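Local coordinates for homoserine kinase (Cytophaga hutchinsonii, PDB 4P52), which probably catalyses the ATP-dependent phosphorylation of L-homoserine to O-phospho-L-homoserine, a step toward threonine, as a member of the GHMP kinase family, at residues V185-P190 / G235-D240; L92-T97 / A131-L136; N211-Q216 / P255-L260; L272-L277 / Q299-A304. All coordinates share one frame; numbering follows the deposited sequence.

Contact 1: residues V185-P190 / G235-D240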
loop_
_atom_site.group_PDB
_atom_site.type_symbol
_atom_site.label_atom_id
_atom_site.label_comp_id
_atom_site.label_asym_id
_atom_site.label_seq_id
_atom_site.Cartn_x
_atom_site.Cartn_y
_atom_site.Cartn_z
ATOM N N VAL A 185 0.309 11.050 -6.293
ATOM C CA VAL A 185 -0.667 11.393 -5.272
ATOM C C VAL A 185 0.073 12.010 -4.116
ATOM O O VAL A 185 0.978 11.392 -3.590
ATOM C CB VAL A 185 -1.435 10.123 -4.809
ATOM C CG1 VAL A 185 -2.389 10.433 -3.665
ATOM C CG2 VAL A 185 -2.203 9.528 -5.975
ATOM N N LYS A 186 -0.268 13.236 -3.727
ATOM C CA LYS A 186 0.368 13.826 -2.554
ATOM C C LYS A 186 -0.378 13.418 -1.283
ATOM O O LYS A 186 -1.593 13.516 -1.217
ATOM C CB LYS A 186 0.436 15.345 -2.645
ATOM C CG LYS A 186 1.187 15.931 -1.433
ATOM C CD LYS A 186 1.282 17.446 -1.382
ATOM C CE LYS A 186 2.076 17.974 -2.569
ATOM N NZ LYS A 186 2.632 19.300 -2.221
ATOM N N LEU A 187 0.348 12.987 -0.258
ATOM C CA LEU A 187 -0.299 12.515 0.968
ATOM C C LEU A 187 0.008 13.418 2.156
ATOM O O LEU A 187 1.116 13.923 2.259
ATOM C CB LEU A 187 0.173 11.098 1.286
ATOM C CG LEU A 187 -0.080 10.042 0.214
ATOM C CD1 LEU A 187 0.647 8.767 0.614
ATOM C CD2 LEU A 187 -1.567 9.802 0.033
ATOM N N PRO A 188 -0.966 13.613 3.069
ATOM C CA PRO A 188 -0.657 14.331 4.306
ATOM C C PRO A 188 0.196 13.475 5.251
ATOM O O PRO A 188 0.077 12.255 5.274
ATOM C CB PRO A 188 -2.030 14.544 4.927
ATOM C CG PRO A 188 -2.813 13.358 4.465
ATOM C CD PRO A 188 -2.376 13.184 3.036
ATOM N N VAL A 189 1.052 14.123 6.022
ATOM C CA VAL A 189 1.873 13.427 6.990
ATOM C C VAL A 189 1.799 14.138 8.331
ATOM O O VAL A 189 1.519 15.334 8.372
ATOM C CB VAL A 189 3.338 13.359 6.505
ATOM C CG1 VAL A 189 3.435 12.254 5.449
ATOM C CG2 VAL A 189 3.831 14.732 6.017
ATOM N N PRO A 190 2.067 13.424 9.439
ATOM C CA PRO A 190 1.945 14.167 10.711
ATOM C C PRO A 190 2.995 15.278 10.838
ATOM O O PRO A 190 4.111 15.165 10.309
ATOM C CB PRO A 190 2.067 13.095 11.789
ATOM C CG PRO A 190 2.556 11.876 11.103
ATOM C CD PRO A 190 2.452 12.019 9.616
ATOM N N GLY A 235 -0.865 4.440 8.032
ATOM C CA GLY A 235 -0.131 5.115 9.113
ATOM C C GLY A 235 0.148 6.610 8.926
ATOM O O GLY A 235 0.089 7.362 9.889
ATOM N N LEU A 236 0.434 7.056 7.706
ATOM C CA LEU A 236 0.667 8.470 7.477
ATOM C C LEU A 236 -0.624 9.230 7.354
ATOM O O LEU A 236 -0.782 10.281 7.955
ATOM C CB LEU A 236 1.488 8.719 6.212
ATOM C CG LEU A 236 2.880 8.112 6.050
ATOM C CD1 LEU A 236 3.378 8.501 4.663
ATOM C CD2 LEU A 236 3.853 8.527 7.150
ATOM N N LEU A 237 -1.539 8.723 6.547
ATOM C CA LEU A 237 -2.831 9.370 6.386
ATOM C C LEU A 237 -3.617 9.532 7.690
ATOM O O LEU A 237 -4.501 10.382 7.771
ATOM C CB LEU A 237 -3.694 8.595 5.404
ATOM C CG LEU A 237 -3.188 8.483 3.984
ATOM C CD1 LEU A 237 -4.323 8.308 2.989
ATOM C CD2 LEU A 237 -2.420 9.748 3.679
HETATM N N MSE A 238 -3.311 8.714 8.692
HETATM C CA MSE A 238 -4.123 8.649 9.903
HETATM C C MSE A 238 -3.347 9.141 11.071
HETATM O O MSE A 238 -3.745 8.932 12.210
HETATM C CB MSE A 238 -4.498 7.206 10.233
HETATM C CG MSE A 238 -5.449 6.561 9.236
HETATM SE SE MSE A 238 -6.891 7.815 8.765
HETATM C CE MSE A 238 -8.293 6.564 8.212
ATOM N N ASN A 239 -2.216 9.777 10.808
ATOM C CA ASN A 239 -1.350 10.264 11.870
ATOM C C ASN A 239 -1.109 9.238 12.974
ATOM O O ASN A 239 -1.011 9.588 14.138
ATOM C CB ASN A 239 -1.895 11.582 12.466
ATOM C CG ASN A 239 -2.112 12.684 11.417
ATOM O OD1 ASN A 239 -1.308 12.870 10.493
ATOM N ND2 ASN A 239 -3.200 13.434 11.574
ATOM N N ASP A 240 -1.014 7.965 12.627
ATOM C CA ASP A 240 -0.649 6.966 13.632
ATOM C C ASP A 240 0.852 6.630 13.517
ATOM O O ASP A 240 1.366 6.336 12.431
ATOM C CB ASP A 240 -1.557 5.721 13.563
ATOM C CG ASP A 240 -1.021 4.529 14.376
ATOM O OD1 ASP A 240 0.203 4.460 14.636
ATOM O OD2 ASP A 240 -1.816 3.624 14.738
HETATM O O HOH W 1 -1.290 15.716 9.024
#
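Val189 and Leu236 bring their CA atoms to 5.1 Å where the chain leaving strand 183-187 passes the C-terminal end of helix 219-237, and no direct hydrogen bond joins the two segments. That helix closes in a Schellman motif: Asn239, at a positive phi of 46°, sends its N back to Leu236 O, while Asp240 N makes a weak bond to Gly235 O. Leu237 reaches over with one methyl. Its CG stands anti to the carbonyl carbon (chi1 -63°), and CD2 meets the Pro188 ring at CD, 3.5 Å away, and the Leu187 methyl CD2 at 3.7 Å. Val189 and Leu236 lie alongside each other with the same sense, Val189 CG1 3.8 Å from Leu236 CD1. Farther along, Pro190 and Asn239 pass in opposite senses; Asn239 OD1 is 3.5 Å from Pro190 CA. A water donates a hydrogen bond to Asn239 OD1, 3.2 Å away, and another to Val189 O. Phe173 of strand 173-178 packs against both Val189 and Leu236, while Met238 of the second subunit packs on Pro188 and Leu237. The contact is thus apolar where the leucines lie and polar only through water at the Asn239 end, so side-chain fit and a single bridging water, rather than direct polar bonds, join the strand exit to the helix end.

Contact 2: residues L92-T97 / A131-L136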
loop_
_atom_site.group_PDB
_atom_site.type_symbol
_atom_site.label_atom_id
_atom_site.label_comp_id
_atom_site.label_asym_id
_atom_site.label_seq_id
_atom_site.Cartn_x
_atom_site.Cartn_y
_atom_site.Cartn_z
ATOM N N LEU A 92 15.408 23.175 -22.562
ATOM C CA LEU A 92 15.273 23.209 -24.015
ATOM C C LEU A 92 13.934 22.626 -24.462
ATOM O O LEU A 92 13.276 23.193 -25.350
ATOM C CB LEU A 92 16.449 22.517 -24.701
ATOM C CG LEU A 92 16.575 22.675 -26.232
ATOM C CD1 LEU A 92 16.540 24.124 -26.749
ATOM C CD2 LEU A 92 17.818 21.927 -26.719
ATOM N N ARG A 93 13.520 21.522 -23.826
ATOM C CA ARG A 93 12.265 20.853 -24.168
ATOM C C ARG A 93 11.094 21.711 -23.791
ATOM O O ARG A 93 10.104 21.769 -24.524
ATOM C CB ARG A 93 12.132 19.477 -23.515
ATOM C CG ARG A 93 13.122 18.421 -24.015
ATOM C CD ARG A 93 13.038 18.125 -25.519
ATOM N NE ARG A 93 11.754 17.546 -25.928
ATOM C CZ ARG A 93 11.338 16.314 -25.625
ATOM N NH1 ARG A 93 12.089 15.501 -24.886
ATOM N NH2 ARG A 93 10.154 15.895 -26.054
ATOM N N TYR A 94 11.209 22.402 -22.666
ATOM C CA TYR A 94 10.134 23.252 -22.211
ATOM C C TYR A 94 9.925 24.353 -23.251
ATOM O O TYR A 94 8.813 24.524 -23.770
ATOM C CB TYR A 94 10.458 23.791 -20.816
ATOM C CG TYR A 94 9.562 24.903 -20.294
ATOM C CD1 TYR A 94 9.811 26.229 -20.627
ATOM C CD2 TYR A 94 8.499 24.633 -19.426
ATOM C CE1 TYR A 94 9.019 27.254 -20.134
ATOM C CE2 TYR A 94 7.689 25.662 -18.940
ATOM C CZ TYR A 94 7.958 26.974 -19.297
ATOM O OH TYR A 94 7.185 28.021 -18.826
ATOM N N LEU A 95 11.004 25.062 -23.584
ATOM C CA LEU A 95 10.971 26.105 -24.608
ATOM C C LEU A 95 10.416 25.579 -25.924
ATOM O O LEU A 95 9.580 26.228 -26.541
ATOM C CB LEU A 95 12.357 26.722 -24.820
ATOM C CG LEU A 95 12.987 27.393 -23.592
ATOM C CD1 LEU A 95 14.431 27.792 -23.858
ATOM C CD2 LEU A 95 12.177 28.590 -23.106
ATOM N N GLU A 96 10.855 24.399 -26.350
ATOM C CA GLU A 96 10.328 23.849 -27.599
ATOM C C GLU A 96 8.829 23.588 -27.549
ATOM O O GLU A 96 8.108 24.038 -28.428
ATOM C CB GLU A 96 11.100 22.628 -28.056
ATOM C CG GLU A 96 12.437 23.009 -28.663
ATOM C CD GLU A 96 13.413 21.851 -28.745
ATOM O OE1 GLU A 96 13.197 20.789 -28.090
ATOM O OE2 GLU A 96 14.416 22.018 -29.473
ATOM N N THR A 97 8.360 22.905 -26.509
ATOM C CA THR A 97 6.926 22.675 -26.336
ATOM C C THR A 97 6.058 23.934 -26.477
ATOM O O THR A 97 5.013 23.894 -27.123
ATOM C CB THR A 97 6.645 22.001 -24.995
ATOM O OG1 THR A 97 7.222 20.696 -25.032
ATOM C CG2 THR A 97 5.140 21.868 -24.732
ATOM N N ALA A 131 12.607 27.155 -12.527
ATOM C CA ALA A 131 13.224 28.447 -12.834
ATOM C C ALA A 131 12.722 29.029 -14.133
ATOM O O ALA A 131 12.262 30.176 -14.142
ATOM C CB ALA A 131 14.737 28.346 -12.867
ATOM N N ILE A 132 12.797 28.247 -15.219
ATOM C CA ILE A 132 12.461 28.752 -16.558
ATOM C C ILE A 132 10.996 29.159 -16.614
ATOM O O ILE A 132 10.637 30.188 -17.220
ATOM C CB ILE A 132 12.837 27.764 -17.695
ATOM C CG1 ILE A 132 12.726 28.428 -19.069
ATOM C CG2 ILE A 132 11.986 26.505 -17.682
ATOM C CD1 ILE A 132 13.705 29.570 -19.278
ATOM N N ASN A 133 10.162 28.384 -15.929
ATOM C CA ASN A 133 8.739 28.648 -15.923
ATOM C C ASN A 133 8.394 29.959 -15.214
ATOM O O ASN A 133 7.604 30.765 -15.704
ATOM C CB ASN A 133 7.986 27.469 -15.303
ATOM C CG ASN A 133 6.483 27.598 -15.459
ATOM O OD1 ASN A 133 5.966 27.761 -16.579
ATOM N ND2 ASN A 133 5.767 27.503 -14.336
ATOM N N GLN A 134 9.005 30.196 -14.067
ATOM C CA GLN A 134 8.722 31.426 -13.392
ATOM C C GLN A 134 9.325 32.612 -14.135
ATOM O O GLN A 134 8.649 33.602 -14.360
ATOM C CB GLN A 134 9.143 31.394 -11.933
ATOM C CG GLN A 134 8.658 32.655 -11.222
ATOM C CD GLN A 134 8.536 32.504 -9.721
ATOM O OE1 GLN A 134 8.132 31.443 -9.232
ATOM N NE2 GLN A 134 8.887 33.565 -8.972
ATOM N N LEU A 135 10.578 32.496 -14.554
ATOM C CA LEU A 135 11.261 33.566 -15.284
ATOM C C LEU A 135 10.518 34.048 -16.542
ATOM O O LEU A 135 10.525 35.234 -16.840
ATOM C CB LEU A 135 12.683 33.136 -15.655
ATOM C CG LEU A 135 13.562 34.156 -16.398
ATOM C CD1 LEU A 135 14.048 35.272 -15.486
ATOM C CD2 LEU A 135 14.750 33.430 -16.987
ATOM N N LEU A 136 9.888 33.142 -17.277
ATOM C CA LEU A 136 9.178 33.537 -18.490
ATOM C C LEU A 136 7.717 33.844 -18.222
ATOM O O LEU A 136 6.901 33.805 -19.130
ATOM C CB LEU A 136 9.292 32.444 -19.562
ATOM C CG LEU A 136 10.691 32.147 -20.109
ATOM C CD1 LEU A 136 10.586 31.202 -21.283
ATOM C CD2 LEU A 136 11.410 33.417 -20.558
HETATM O O HOH W 2 6.700 30.636 -18.204
#
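Tyr94 points from helix 86-98 toward helix 120-135, and its hydroxyl OH donates a hydrogen bond to Asn133 OD1 at 2.6 Å. The donor lies in the carbonyl plane, on a lone pair, with ring and amide planes 77° apart. Over one ring face sits Ile132 CG2, 3.9 Å from the centroid in a CH-pi contact, while Leu136 CD1 lies at the edge. Beside the ring, Leu95 CD2 touches Leu136 CD1 at 3.6 Å and Ile132 CG1 at 4.1 Å. With CG anti to the backbone N (chi1 169°), the tyrosine bridges helix segments whose axes stay 10.7 Å apart at 42°. A water donates to Tyr94 OH and to Asn133 O, tying the hydroxyl to the backbone as well. One layer out, Asn133 ND2 bonds Met140 O, which fixes the rotation of the amide, and Ile132 and Leu136 rest on Leu58 and Leu60 of strand 52-61, respectively. A phenylalanine in place of Tyr94 would probably leave Asn133 OD1 without this donor and the bridging water without one of its acceptors. The tyrosine is therefore amphipathic in use: its ring belongs to the aliphatic layer between the helices, and its buried hydroxyl is satisfied both as donor and as acceptor.

Contact 3: residues N211-Q216 / P255-L260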
loop_
_atom_site.group_PDB
_atom_site.type_symbol
_atom_site.label_atom_id
_atom_site.label_comp_id
_atom_site.label_asym_id
_atom_site.label_seq_id
_atom_site.Cartn_x
_atom_site.Cartn_y
_atom_site.Cartn_z
ATOM N N ASN A 211 22.005 -3.170 -10.227
ATOM C CA ASN A 211 22.402 -4.530 -10.585
ATOM C C ASN A 211 22.273 -5.547 -9.484
ATOM O O ASN A 211 22.079 -6.737 -9.743
ATOM C CB ASN A 211 23.848 -4.560 -11.087
ATOM C CG ASN A 211 24.012 -3.852 -12.413
ATOM O OD1 ASN A 211 24.742 -2.865 -12.518
ATOM N ND2 ASN A 211 23.305 -4.337 -13.434
ATOM N N ILE A 212 22.384 -5.099 -8.252
ATOM C CA ILE A 212 22.395 -6.049 -7.160
ATOM C C ILE A 212 20.978 -6.477 -6.720
ATOM O O ILE A 212 20.827 -7.482 -6.055
ATOM C CB ILE A 212 23.232 -5.517 -6.002
ATOM C CG1 ILE A 212 23.688 -6.655 -5.104
ATOM C CG2 ILE A 212 22.452 -4.445 -5.269
ATOM C CD1 ILE A 212 24.612 -6.215 -3.989
ATOM N N LEU A 213 19.958 -5.716 -7.107
ATOM C CA LEU A 213 18.566 -6.118 -6.839
ATOM C C LEU A 213 18.240 -7.456 -7.476
ATOM O O LEU A 213 18.741 -7.731 -8.558
ATOM C CB LEU A 213 17.576 -5.086 -7.356
ATOM C CG LEU A 213 17.786 -3.646 -6.913
ATOM C CD1 LEU A 213 16.903 -2.742 -7.751
ATOM C CD2 LEU A 213 17.564 -3.456 -5.420
ATOM N N PRO A 214 17.413 -8.292 -6.806
ATOM C CA PRO A 214 16.939 -9.540 -7.441
ATOM C C PRO A 214 16.072 -9.235 -8.661
ATOM O O PRO A 214 15.412 -8.182 -8.706
ATOM C CB PRO A 214 16.071 -10.197 -6.350
ATOM C CG PRO A 214 15.710 -9.086 -5.421
ATOM C CD PRO A 214 16.842 -8.103 -5.456
ATOM N N LYS A 215 16.091 -10.120 -9.651
ATOM C CA LYS A 215 15.227 -9.957 -10.809
ATOM C C LYS A 215 13.863 -10.535 -10.518
ATOM O O LYS A 215 12.857 -10.031 -11.014
ATOM C CB LYS A 215 15.832 -10.623 -12.037
ATOM C CG LYS A 215 17.037 -9.883 -12.583
ATOM C CD LYS A 215 17.845 -10.780 -13.508
ATOM C CE LYS A 215 19.184 -10.147 -13.856
ATOM N NZ LYS A 215 20.066 -11.150 -14.517
ATOM N N GLN A 216 13.862 -11.604 -9.722
ATOM C CA GLN A 216 12.680 -12.354 -9.327
ATOM C C GLN A 216 12.596 -12.357 -7.812
ATOM O O GLN A 216 13.622 -12.473 -7.138
ATOM C CB GLN A 216 12.808 -13.812 -9.764
ATOM C CG GLN A 216 12.858 -14.052 -11.258
ATOM C CD GLN A 216 11.525 -13.776 -11.922
ATOM O OE1 GLN A 216 11.342 -12.729 -12.562
ATOM N NE2 GLN A 216 10.573 -14.695 -11.749
ATOM N N PRO A 255 17.943 -5.592 2.326
ATOM C CA PRO A 255 18.888 -6.709 2.523
ATOM C C PRO A 255 19.829 -6.943 1.322
ATOM O O PRO A 255 20.968 -7.339 1.525
ATOM C CB PRO A 255 17.986 -7.938 2.729
ATOM C CG PRO A 255 16.589 -7.431 2.853
ATOM C CD PRO A 255 16.531 -6.036 2.321
ATOM N N ALA A 256 19.371 -6.683 0.097
ATOM C CA ALA A 256 20.237 -6.777 -1.080
ATOM C C ALA A 256 21.273 -5.647 -1.170
ATOM O O ALA A 256 22.440 -5.917 -1.447
ATOM C CB ALA A 256 19.415 -6.876 -2.364
ATOM N N ARG A 257 20.863 -4.399 -0.932
ATOM C CA ARG A 257 21.754 -3.247 -1.074
ATOM C C ARG A 257 22.658 -2.943 0.112
ATOM O O ARG A 257 23.702 -2.321 -0.029
ATOM C CB ARG A 257 20.947 -2.005 -1.332
ATOM C CG ARG A 257 20.486 -1.916 -2.748
ATOM C CD ARG A 257 19.705 -0.643 -2.946
ATOM N NE ARG A 257 19.500 -0.455 -4.370
ATOM C CZ ARG A 257 18.605 0.359 -4.896
ATOM N NH1 ARG A 257 17.795 1.080 -4.119
ATOM N NH2 ARG A 257 18.527 0.435 -6.205
ATOM N N SER A 258 22.260 -3.372 1.289
ATOM C CA SER A 258 22.964 -2.955 2.482
ATOM C C SER A 258 24.421 -3.460 2.495
ATOM O O SER A 258 25.254 -2.841 3.143
ATOM C CB SER A 258 22.213 -3.420 3.725
ATOM O OG SER A 258 22.436 -4.806 3.892
ATOM N N VAL A 259 24.727 -4.558 1.801
ATOM C CA VAL A 259 26.105 -4.998 1.672
ATOM C C VAL A 259 27.015 -3.959 1.017
ATOM O O VAL A 259 28.236 -3.980 1.261
ATOM C CB VAL A 259 26.265 -6.330 0.894
ATOM C CG1 VAL A 259 25.554 -7.461 1.621
ATOM C CG2 VAL A 259 25.794 -6.210 -0.559
ATOM N N LEU A 260 26.436 -3.079 0.180
ATOM C CA LEU A 260 27.185 -2.030 -0.483
ATOM C C LEU A 260 27.480 -0.853 0.429
ATOM O O LEU A 260 28.330 -0.027 0.107
ATOM C CB LEU A 260 26.414 -1.519 -1.692
ATOM C CG LEU A 260 26.186 -2.542 -2.812
ATOM C CD1 LEU A 260 25.299 -1.956 -3.906
ATOM C CD2 LEU A 260 27.493 -3.095 -3.385
#
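Ile212, Leu213 and Pro214, in the loop that leads from helix 206-211 to strand 216-218, lie against helix 253-257 and the residues just after it, which keep helical backbone angles. Leu213 and Ala256 come nearest in the backbone, their CA atoms 6.0 Å apart. Ile212 gives the most surface to the contact. With CG1 anti to the backbone N (chi1 -159°) and chi2 extended, its CD1 reaches the helical turn, 3.4 Å from Ala256 O and 3.6 Å from Val259 CG2. The other branch, CG2, faces Leu260 tip to tip, with Leu260 CD1 4.0 Å away, and also touches the aliphatic CG of Arg257. Leu213 meets the guanidinium end of Arg257: the leucine methyl CD2 lies over one face of the group, 3.7 Å from Arg257 NE, and the second methyl, CD1, is 3.9 Å from Arg257 NH2. Extended from CG to NE, Arg257 carries its guanidinium away from the helix and across Leu213. With the leucine over its face, the guanidinium still bonds through NE to Ala209 O of helix 206-211. Pro214 adds a looser touch, its CD 4.2 Å from Ala256 CB. No hydrogen bond crosses between the two segments themselves. Phe42 packs on both Leu213 and Arg257, and Leu213 also meets Leu219 of the second subunit. Just beyond, Gln216 pairs antiparallel with a strand of that subunit, so the loop held against helix 253-257 leads directly into a sheet continued across the dimer interface.

Contact 4: residues L272-L277 / Q299-A304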
loop_
_atom_site.group_PDB
_atom_site.type_symbol
_atom_site.label_atom_id
_atom_site.label_comp_id
_atom_site.label_asym_id
_atom_site.label_seq_id
_atom_site.Cartn_x
_atom_site.Cartn_y
_atom_site.Cartn_z
ATOM N N LEU A 272 17.926 2.855 15.635
ATOM C CA LEU A 272 16.807 2.210 16.328
ATOM C C LEU A 272 17.001 2.249 17.835
ATOM O O LEU A 272 16.061 2.583 18.547
ATOM C CB LEU A 272 16.571 0.781 15.845
ATOM C CG LEU A 272 16.049 0.676 14.416
ATOM C CD1 LEU A 272 16.058 -0.788 14.007
ATOM C CD2 LEU A 272 14.657 1.272 14.268
ATOM N N ASP A 273 18.213 1.975 18.328
ATOM C CA ASP A 273 18.482 2.152 19.781
ATOM C C ASP A 273 18.304 3.605 20.242
ATOM O O ASP A 273 17.978 3.828 21.386
ATOM C CB ASP A 273 19.851 1.629 20.217
ATOM C CG ASP A 273 20.045 0.133 19.933
ATOM O OD1 ASP A 273 19.055 -0.568 19.603
ATOM O OD2 ASP A 273 21.203 -0.361 20.016
ATOM N N ALA A 274 18.481 4.598 19.370
ATOM C CA ALA A 274 18.262 5.968 19.831
ATOM C C ALA A 274 16.778 6.347 19.750
ATOM O O ALA A 274 16.404 7.473 20.057
ATOM C CB ALA A 274 19.154 6.966 19.101
ATOM N N GLY A 275 15.927 5.393 19.355
ATOM C CA GLY A 275 14.480 5.582 19.412
ATOM C C GLY A 275 13.844 5.968 18.085
ATOM O O GLY A 275 12.770 6.562 18.081
ATOM N N ALA A 276 14.471 5.639 16.959
ATOM C CA ALA A 276 13.872 5.954 15.669
ATOM C C ALA A 276 12.624 5.117 15.458
ATOM O O ALA A 276 12.576 3.976 15.902
ATOM C CB ALA A 276 14.851 5.690 14.540
ATOM N N LEU A 277 11.628 5.672 14.761
ATOM C CA LEU A 277 10.459 4.902 14.344
ATOM C C LEU A 277 10.892 3.774 13.452
ATOM O O LEU A 277 10.409 2.630 13.553
ATOM C CB LEU A 277 9.523 5.777 13.539
ATOM C CG LEU A 277 8.509 6.587 14.329
ATOM C CD1 LEU A 277 7.496 7.163 13.353
ATOM C CD2 LEU A 277 7.868 5.677 15.378
ATOM N N GLN A 299 17.529 14.700 16.597
ATOM C CA GLN A 299 18.909 15.098 16.832
ATOM C C GLN A 299 19.748 14.020 17.478
ATOM O O GLN A 299 20.877 13.765 17.023
ATOM C CB GLN A 299 18.996 16.389 17.621
ATOM C CG GLN A 299 18.789 17.604 16.728
ATOM C CD GLN A 299 18.321 18.829 17.509
ATOM O OE1 GLN A 299 18.382 18.854 18.742
ATOM N NE2 GLN A 299 17.858 19.852 16.794
ATOM N N LYS A 300 19.217 13.362 18.509
ATOM C CA LYS A 300 19.996 12.284 19.100
ATOM C C LYS A 300 20.126 11.030 18.190
ATOM O O LYS A 300 21.154 10.328 18.222
ATOM C CB LYS A 300 19.678 12.015 20.577
ATOM C CG LYS A 300 18.249 11.714 20.927
ATOM C CD LYS A 300 18.167 10.918 22.231
ATOM C CE LYS A 300 18.574 9.454 22.013
ATOM N NZ LYS A 300 18.336 8.586 23.198
ATOM N N ILE A 301 19.144 10.790 17.330
ATOM C CA ILE A 301 19.315 9.790 16.304
ATOM C C ILE A 301 20.491 10.155 15.386
ATOM O O ILE A 301 21.333 9.325 15.099
ATOM C CB ILE A 301 18.008 9.546 15.521
ATOM C CG1 ILE A 301 17.028 8.737 16.385
ATOM C CG2 ILE A 301 18.266 8.784 14.230
ATOM C CD1 ILE A 301 15.571 9.072 16.119
ATOM N N GLY A 302 20.544 11.401 14.944
ATOM C CA GLY A 302 21.614 11.882 14.099
ATOM C C GLY A 302 22.963 11.713 14.748
ATOM O O GLY A 302 23.895 11.247 14.105
ATOM N N GLN A 303 23.062 12.069 16.026
ATOM C CA GLN A 303 24.283 11.878 16.789
ATOM C C GLN A 303 24.725 10.423 16.903
ATOM O O GLN A 303 25.936 10.142 16.887
ATOM C CB GLN A 303 24.215 12.554 18.163
ATOM C CG GLN A 303 24.457 14.064 18.104
ATOM C CD GLN A 303 25.551 14.484 17.073
ATOM O OE1 GLN A 303 25.252 14.740 15.866
ATOM N NE2 GLN A 303 26.825 14.540 17.535
ATOM N N ALA A 304 23.778 9.498 17.014
ATOM C CA ALA A 304 24.143 8.085 17.138
ATOM C C ALA A 304 24.567 7.461 15.792
ATOM O O ALA A 304 25.462 6.606 15.740
ATOM C CB ALA A 304 23.026 7.290 17.797
#
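Ala274 and Ile301 bury the most surface here, with the chain of Lys300 alongside, where the end of helix 264-273 meets helix 295-310. The CA atoms of Ala274 and Ile301 are 5.3 Å apart, an approach consistent with the small alanine side chain. Ala274 CB points at the second helix and touches three residues: Ile301 CG1 at 3.9 Å, Lys300 CE at the same distance, and Ala304 CB at 4.1 Å. Ile301 holds CG1 anti to its carbonyl carbon (chi1 -74°), which sets CG1 toward Ala274, and CD1 goes on to the loop residue Ala276, 3.6 Å from Ala276 CA and 3.8 Å from Ala276 CB. Lys300 bends at chi3 (-75°) and lays CE 3.5 Å from Ala274 O, a contact of its methylene with the carbonyl oxygen. Gly275, at a positive phi of 99°, closes helix 264-273 in a Schellman motif and swings the chain round so that Ala276 lands beside Ile301. A valine in place of Ile301 removes the CD1 methyl and would probably open a gap against Ala276, whose CA and CB would lose their nearest partner across the contact. Ala290 of strand 288-292 backs both Ala276 and Ile301. The contact joins the C-terminal end of helix 264-273 to helix 295-310, just before the chain enters strand 278-281; helices packed on a four-stranded antiparallel sheet of order 2-3-1-4 are consistent with the ferredoxin-like C-terminal domain of GHMP kinases.

From the N terminus, contact 2 comes first and is complete by itself: it closes a 33-residue loop and joins helices 86-98 and 120-135. Contact 1 then opens at the exit of strand 183-187, but before helix 219-237 closes it, segment 211-216 has begun contact 3. The two therefore cross, contact 3 closing at 255-260, and both also touch the second subunit. Contact 4 follows in series and brings helix 264-273 against helix 295-310. Contact 2 lies across the chain's centre from contacts 3 and 4, its centre about 43 Å from that of contact 4. Contacts 1 and 4 come nearest, about 6 Å between closest atoms, without touching.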